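Local coordinates for protein putative esterase (Sulfolobus solfataricus P2, PDB 2RAU) that probably acts as a lipase or esterase of the alpha/beta-hydrolase clan and binds calcium ions, at residues 31-36 and 115-120; 81-86 and 332-337; 198-201 and 205-208. All coordinates share one frame; numbering follows the deposited sequence.

Contact 1. Residues 31-36 and 115-120; sequences EDSPYD and LSFTAN
Y35 and F117 pair as an offset stack, and this pair shows how one aromatic couple can join two loops that otherwise barely meet. The ring centroids lie 4.7 Å apart and the planes open by 29°, while the two side chains cross at about a right angle. The CD2 side of the tyrosine does most of the touching: Y35 CD2 sits over one face of F117, displaced toward the rim, and comes to 3.5 Å from F117 CZ. Lower on the same side chain, Y35 CB closes on F117 CE1 at 3.6 Å. F117 reaches its partner by turning CG between the backbone N and the carbonyl carbon (chi1 65°). Behind this tight patch stands a type I turn from S33 to D36, which leads toward strand 37-45; it faces a 3-10 segment that precedes helix 123-141. Within the turn, S33 OG accepts from Y35 N at 3.1 Å, an ST turn, and gives its own proton to D36 OD2 at 2.7 Å. S33 N reaches D36 OD2 from the opposite face of the carboxylate, and R102 forms a salt bridge with D36 OD1, so the group is held at both oxygens. Cutting F117 back to an alanine is likely to leave the Y35 ring without its stacking partner and freer to turn. Y35 and F117 are themselves partly open to solvent on this small contact of 167 Å². The polar flank is looser: S33 OG comes no nearer to the phenylalanine ring than 3.8 Å, at F117 CD1. A water there lies between D36 OD2 and F117 O, 2.8 Å from the latter, but it has more acceptors around it than protons to give, so not every one of these bonds can hold at once.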
# COMPACT_ATOMS: atom_id res chain seq x y z
N GLU A 31 -6.54 17.63 -10.97
CA GLU A 31 -7.54 18.66 -10.77
C GLU A 31 -8.48 18.33 -9.63
O GLU A 31 -8.71 17.17 -9.35
CB GLU A 31 -8.34 18.82 -12.09
CG GLU A 31 -7.52 19.38 -13.26
CD GLU A 31 -6.80 20.73 -12.94
OE1 GLU A 31 -7.38 21.59 -12.21
OE2 GLU A 31 -5.63 20.91 -13.42
N ASP A 32 -9.13 19.32 -8.99
CA ASP A 32 -9.05 20.74 -9.34
C ASP A 32 -8.58 21.61 -8.17
O ASP A 32 -8.60 22.83 -8.27
CB ASP A 32 -10.42 21.25 -9.84
CG ASP A 32 -11.53 21.09 -8.80
OD1 ASP A 32 -11.33 20.45 -7.75
OD2 ASP A 32 -12.62 21.65 -9.03
N SER A 33 -8.17 20.99 -7.06
CA SER A 33 -7.66 21.72 -5.91
C SER A 33 -6.13 21.71 -5.86
O SER A 33 -5.46 20.93 -6.58
CB SER A 33 -8.23 21.12 -4.63
OG SER A 33 -7.39 20.09 -4.08
N PRO A 34 -5.54 22.56 -5.00
CA PRO A 34 -4.08 22.51 -4.81
C PRO A 34 -3.53 21.15 -4.32
O PRO A 34 -2.35 20.88 -4.54
CB PRO A 34 -3.84 23.55 -3.71
CG PRO A 34 -4.95 24.43 -3.82
CD PRO A 34 -6.13 23.63 -4.19
N TYR A 35 -4.37 20.32 -3.68
CA TYR A 35 -3.96 19.06 -3.13
C TYR A 35 -4.16 17.89 -4.09
O TYR A 35 -3.80 16.76 -3.77
CB TYR A 35 -4.72 18.77 -1.85
CG TYR A 35 -4.69 19.92 -0.89
CD1 TYR A 35 -3.52 20.27 -0.26
CD2 TYR A 35 -5.80 20.73 -0.69
CE1 TYR A 35 -3.50 21.33 0.59
CE2 TYR A 35 -5.77 21.77 0.17
CZ TYR A 35 -4.62 22.07 0.82
OH TYR A 35 -4.55 23.15 1.72
N ASP A 36 -4.70 18.15 -5.27
CA ASP A 36 -4.91 17.12 -6.26
C ASP A 36 -3.63 16.96 -7.05
O ASP A 36 -3.47 17.59 -8.09
CB ASP A 36 -6.11 17.45 -7.15
CG ASP A 36 -7.41 17.29 -6.41
OD1 ASP A 36 -7.76 16.14 -6.21
OD2 ASP A 36 -8.04 18.28 -5.97
N LEU A 115 -11.78 19.41 4.28
CA LEU A 115 -11.44 18.23 3.49
C LEU A 115 -12.50 17.88 2.41
O LEU A 115 -12.45 16.79 1.81
CB LEU A 115 -11.21 17.07 4.46
CG LEU A 115 -9.92 17.24 5.32
CD1 LEU A 115 -10.05 16.62 6.65
CD2 LEU A 115 -8.65 16.77 4.60
N SER A 116 -13.40 18.82 2.13
CA SER A 116 -14.50 18.58 1.18
C SER A 116 -13.98 18.38 -0.25
O SER A 116 -14.65 17.76 -1.05
CB SER A 116 -15.52 19.72 1.28
OG SER A 116 -14.95 20.92 0.79
N PHE A 117 -12.73 18.82 -0.52
CA PHE A 117 -12.09 18.60 -1.80
C PHE A 117 -11.84 17.10 -2.06
O PHE A 117 -11.55 16.71 -3.20
CB PHE A 117 -10.78 19.40 -1.94
CG PHE A 117 -9.70 18.99 -0.99
CD1 PHE A 117 -8.83 17.94 -1.29
CD2 PHE A 117 -9.53 19.67 0.20
CE1 PHE A 117 -7.83 17.56 -0.38
CE2 PHE A 117 -8.54 19.31 1.09
CZ PHE A 117 -7.69 18.24 0.82
N THR A 118 -11.94 16.27 -1.02
CA THR A 118 -11.83 14.82 -1.15
C THR A 118 -13.19 14.12 -1.47
O THR A 118 -13.22 12.90 -1.66
CB THR A 118 -11.24 14.18 0.10
OG1 THR A 118 -12.22 14.15 1.14
CG2 THR A 118 -9.98 14.88 0.57
N ALA A 119 -14.28 14.88 -1.57
CA ALA A 119 -15.63 14.30 -1.76
C ALA A 119 -15.72 13.41 -3.02
O ALA A 119 -16.40 12.40 -3.03
CB ALA A 119 -16.67 15.42 -1.79
N ASN A 120 -15.01 13.76 -4.09
CA ASN A 120 -15.03 12.94 -5.32
C ASN A 120 -13.71 12.21 -5.54
O ASN A 120 -13.27 12.01 -6.67
CB ASN A 120 -15.39 13.81 -6.53
CG ASN A 120 -16.72 14.44 -6.39
OD1 ASN A 120 -17.72 13.75 -6.47
ND2 ASN A 120 -16.76 15.75 -6.15
O HOH W 1 -10.53 17.99 -5.52

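Contact 2. Residues 81-86 and 332-337; sequences YRKSIV and VYTGEN
K83 and T334 bring the two backbones to their closest approach, CA to CA 4.8 Å, where a 3-10 turn and an irregular loop pass each other. The mainchains touch without direct amide-to-carbonyl pairing. K83 O and Y333 O, both acceptors, stand 3.0 Å apart, and a CA-H...O contact may ease this at K83 O: T334 CA points its hydrogen at K83 O over 3.5 Å, with an angle of 165° at the hydrogen. A water then bridges the segments, accepting from I85 N at 2.9 Å and donating to Y333 O at 2.8 Å. It thus serves an amide in the first turn of helix 85-91, which S84 precedes as N-cap. G335 adopts backbone angles (phi 97°) at which a side chain would be jammed against the preceding carbonyl; its N is buried without a polar partner.

Among the side chains, K83 carries the contact. Its CG stands anti to its own carbonyl carbon, and the chain beyond is fully extended, laying the methylenes alongside the loop: CB faces G335 N, CG packs against G335 O at 3.7 Å, and CE arrives 4.0 Å from E336 N. The ammonium group travels on to a salt bridge with D264 of helix 262-270, so the aliphatic part is the surface offered to the glycine. The side chain of T334 leans on that same helix. The Y333 side chain instead serves the core, its hydroxyl bonded to L176 O and its ring edge-to-face with H329. S152, D177 and H329 probably form a Ser-His-Asp triad, with the serine on a nucleophile elbow, and Y333 touches this group; the loop is therefore consistent with the histidine-bearing loop of an alpha/beta-hydrolase active site.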
# COMPACT_ATOMS: atom_id res chain seq x y z
N TYR A 81 16.31 -4.11 2.50
CA TYR A 81 15.80 -4.68 1.22
C TYR A 81 15.20 -6.09 1.41
O TYR A 81 14.31 -6.49 0.68
CB TYR A 81 16.89 -4.72 0.11
CG TYR A 81 17.78 -5.94 0.17
CD1 TYR A 81 17.44 -7.11 -0.50
CD2 TYR A 81 18.91 -5.94 0.96
CE1 TYR A 81 18.23 -8.23 -0.42
CE2 TYR A 81 19.69 -7.06 1.07
CZ TYR A 81 19.36 -8.20 0.38
OH TYR A 81 20.17 -9.30 0.51
N ARG A 82 15.66 -6.84 2.39
CA ARG A 82 15.11 -8.15 2.65
C ARG A 82 13.66 -8.08 3.11
O ARG A 82 12.88 -9.00 2.86
CB ARG A 82 15.96 -8.88 3.67
CG ARG A 82 17.34 -9.26 3.11
CD ARG A 82 18.29 -9.80 4.17
NE ARG A 82 18.48 -8.77 5.17
CZ ARG A 82 19.11 -8.95 6.33
NH1 ARG A 82 19.65 -10.13 6.63
NH2 ARG A 82 19.22 -7.96 7.22
N LYS A 83 13.30 -6.96 3.73
CA LYS A 83 12.00 -6.77 4.35
C LYS A 83 11.07 -5.88 3.53
O LYS A 83 10.00 -5.51 4.01
CB LYS A 83 12.15 -6.11 5.74
CG LYS A 83 12.98 -6.84 6.74
CD LYS A 83 13.01 -6.04 8.05
CE LYS A 83 13.93 -6.58 9.06
NZ LYS A 83 13.90 -5.69 10.25
N SER A 84 11.46 -5.56 2.29
CA SER A 84 10.72 -4.62 1.46
C SER A 84 10.57 -5.17 0.05
O SER A 84 11.55 -5.35 -0.64
CB SER A 84 11.42 -3.27 1.45
OG SER A 84 10.90 -2.46 0.43
N ILE A 85 9.34 -5.47 -0.36
CA ILE A 85 9.09 -6.05 -1.69
C ILE A 85 9.69 -5.16 -2.79
O ILE A 85 10.26 -5.67 -3.75
CB ILE A 85 7.59 -6.41 -1.92
CG1 ILE A 85 7.38 -7.28 -3.17
CG2 ILE A 85 6.67 -5.20 -1.99
CD1 ILE A 85 8.25 -8.46 -3.27
N VAL A 86 9.56 -3.84 -2.65
CA VAL A 86 10.05 -2.90 -3.66
C VAL A 86 11.56 -3.01 -3.81
O VAL A 86 12.08 -3.24 -4.91
CB VAL A 86 9.60 -1.43 -3.37
CG1 VAL A 86 10.39 -0.42 -4.25
CG2 VAL A 86 8.10 -1.26 -3.55
N VAL A 332 2.90 -9.48 6.17
CA VAL A 332 3.03 -9.71 4.72
C VAL A 332 4.05 -8.76 4.06
O VAL A 332 4.74 -9.12 3.09
CB VAL A 332 1.63 -9.65 4.03
CG1 VAL A 332 1.76 -9.96 2.51
CG2 VAL A 332 0.67 -10.68 4.72
N TYR A 333 4.21 -7.58 4.66
CA TYR A 333 4.97 -6.45 4.12
C TYR A 333 6.30 -6.13 4.78
O TYR A 333 7.04 -5.31 4.30
CB TYR A 333 4.08 -5.19 4.18
CG TYR A 333 2.68 -5.44 3.74
CD1 TYR A 333 2.41 -5.94 2.48
CD2 TYR A 333 1.61 -5.15 4.56
CE1 TYR A 333 1.10 -6.23 2.08
CE2 TYR A 333 0.32 -5.43 4.18
CZ TYR A 333 0.07 -5.97 2.93
OH TYR A 333 -1.22 -6.24 2.55
N THR A 334 6.62 -6.79 5.89
CA THR A 334 7.82 -6.47 6.64
C THR A 334 8.23 -7.66 7.53
O THR A 334 7.51 -8.68 7.60
CB THR A 334 7.64 -5.20 7.54
OG1 THR A 334 8.93 -4.80 8.03
CG2 THR A 334 6.63 -5.48 8.72
N GLY A 335 9.43 -7.55 8.13
CA GLY A 335 9.95 -8.56 9.03
C GLY A 335 10.88 -9.51 8.34
O GLY A 335 10.71 -9.79 7.17
N GLU A 336 11.87 -10.02 9.06
CA GLU A 336 12.89 -10.86 8.43
C GLU A 336 12.37 -12.14 7.78
O GLU A 336 12.95 -12.62 6.81
CB GLU A 336 14.01 -11.15 9.42
CG GLU A 336 13.59 -11.94 10.61
CD GLU A 336 14.77 -12.37 11.50
OE1 GLU A 336 15.93 -12.03 11.17
OE2 GLU A 336 14.52 -13.08 12.50
N ASN A 337 11.25 -12.67 8.27
CA ASN A 337 10.68 -13.92 7.68
C ASN A 337 9.87 -13.70 6.39
O ASN A 337 9.60 -14.64 5.64
CB ASN A 337 9.85 -14.64 8.74
CG ASN A 337 10.65 -14.96 9.98
OD1 ASN A 337 10.35 -14.50 11.12
ND2 ASN A 337 11.66 -15.74 9.78
O HOH W 2 7.07 -5.56 1.50

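Contact 3. Residues 198-201 and 205-208; sequences EEME and IYVI
Y206 folds back onto M200 and E201 of the helix the chain has just left. Its CB rests against T118 of a neighbouring loop. From there the ring, whose CG is anti to the carbonyl carbon (chi1 -62°), extends across M200 and E201. CD1 meets the selenomethionine, 3.7 Å from M200 CG and 4.0 Å from M200 SE; the selenium lies obliquely beside the ring in a Met-aromatic contact. CE1 comes next, 3.6 Å from E201 CD, which stands at the ring edge, near its plane. Y206 CZ passes 4.1 Å from M200 O, an oxygen that lies over one ring face. At the tip, OH donates to E201 OE1 over 2.8 Å, approaching from above the carboxylate plane, with carboxylate and ring turned 70° against each other. E201 can present this oxygen because its chain bends at chi2 (-81°).

The backbone repeats the closure: I205 N bonds to M200 O at 3.1 Å. This bond spans the C-terminal end of helix 197-203 as the chain turns by roughly a right angle toward strand 207-209, within the long insertion between core strands 170-176 and 297-302, where alpha/beta-hydrolases often carry a cap. M200 also packs on Y278 and L282 of helix 278-282.

A phenol donating to a carboxylate gives the helix end a directed side-chain bond beside the backbone one, and the tyrosine proton would probably help to stabilise negative charge on E201.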
# COMPACT_ATOMS: atom_id res chain seq x y z
N GLU A 198 -24.49 11.12 0.73
CA GLU A 198 -25.32 12.24 1.23
C GLU A 198 -24.93 12.58 2.68
O GLU A 198 -24.82 13.75 3.06
CB GLU A 198 -26.85 11.95 1.09
N GLU A 199 -24.73 11.55 3.48
CA GLU A 199 -24.37 11.68 4.88
C GLU A 199 -22.98 12.31 5.04
O GLU A 199 -22.73 13.08 5.96
CB GLU A 199 -24.44 10.28 5.51
CG GLU A 199 -24.19 10.20 7.00
CD GLU A 199 -24.43 8.79 7.54
OE1 GLU A 199 -24.92 7.94 6.75
OE2 GLU A 199 -24.14 8.55 8.73
N MSE A 200 -22.09 12.00 4.12
CA MSE A 200 -20.74 12.57 4.10
C MSE A 200 -20.82 14.12 4.00
O MSE A 200 -20.22 14.87 4.79
CB MSE A 200 -19.96 11.95 2.91
CG MSE A 200 -18.53 12.21 2.90
SE MSE A 200 -17.65 11.54 1.33
CE MSE A 200 -18.78 12.33 -0.01
N GLU A 201 -21.65 14.59 3.09
CA GLU A 201 -21.82 16.00 2.88
C GLU A 201 -22.68 16.58 3.99
O GLU A 201 -22.44 17.69 4.42
CB GLU A 201 -22.49 16.25 1.52
CG GLU A 201 -21.84 15.52 0.30
CD GLU A 201 -20.58 16.24 -0.25
OE1 GLU A 201 -20.23 17.37 0.20
OE2 GLU A 201 -19.93 15.65 -1.14
N ILE A 205 -18.00 15.04 6.95
CA ILE A 205 -16.97 14.08 7.34
C ILE A 205 -16.60 13.40 6.06
O ILE A 205 -17.41 12.65 5.53
CB ILE A 205 -17.48 13.00 8.35
CG1 ILE A 205 -18.00 13.67 9.64
CG2 ILE A 205 -16.38 11.99 8.69
CD1 ILE A 205 -18.73 12.72 10.56
N TYR A 206 -15.41 13.70 5.54
CA TYR A 206 -15.00 13.28 4.21
C TYR A 206 -13.93 12.25 4.20
O TYR A 206 -13.76 11.59 3.17
CB TYR A 206 -14.57 14.49 3.35
CG TYR A 206 -15.67 15.48 3.12
CD1 TYR A 206 -16.60 15.28 2.08
CD2 TYR A 206 -15.80 16.62 3.90
CE1 TYR A 206 -17.60 16.16 1.85
CE2 TYR A 206 -16.84 17.50 3.69
CZ TYR A 206 -17.72 17.26 2.67
OH TYR A 206 -18.70 18.15 2.43
N VAL A 207 -13.26 12.07 5.34
CA VAL A 207 -12.09 11.22 5.45
C VAL A 207 -12.13 10.32 6.68
O VAL A 207 -12.81 10.63 7.66
CB VAL A 207 -10.78 12.04 5.47
CG1 VAL A 207 -10.54 12.79 4.13
CG2 VAL A 207 -10.75 13.00 6.68
N ILE A 208 -11.38 9.22 6.62
CA ILE A 208 -11.14 8.30 7.71
C ILE A 208 -9.70 8.59 8.18
O ILE A 208 -8.76 8.53 7.39
CB ILE A 208 -11.18 6.81 7.27
CG1 ILE A 208 -12.43 6.51 6.43
CG2 ILE A 208 -11.02 5.87 8.52
CD1 ILE A 208 -12.29 5.28 5.51

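Contacts 1 and 3 form one neighbourhood, their centres about 13 Å apart on the same side of the chain's centre, and they touch: T118 OG1 lies 3.2 Å from Y206 CB, and A119 CB lies 3.3 Å from E201 OE2. The loop 115-120 is gripped from two directions, by the turn at 31-36 and by the helix-to-strand turn of contact 3. Contact 2 stands across the molecule, its centre about 33 Å from that of contact 1 and about 35 Å from that of contact 3. It borders the probable catalytic site through Y333, whose side chain lies about 4 Å from an unidentified molecule probably from the crystallisation liquor. Calcium at G142 and E144 is distant from all three.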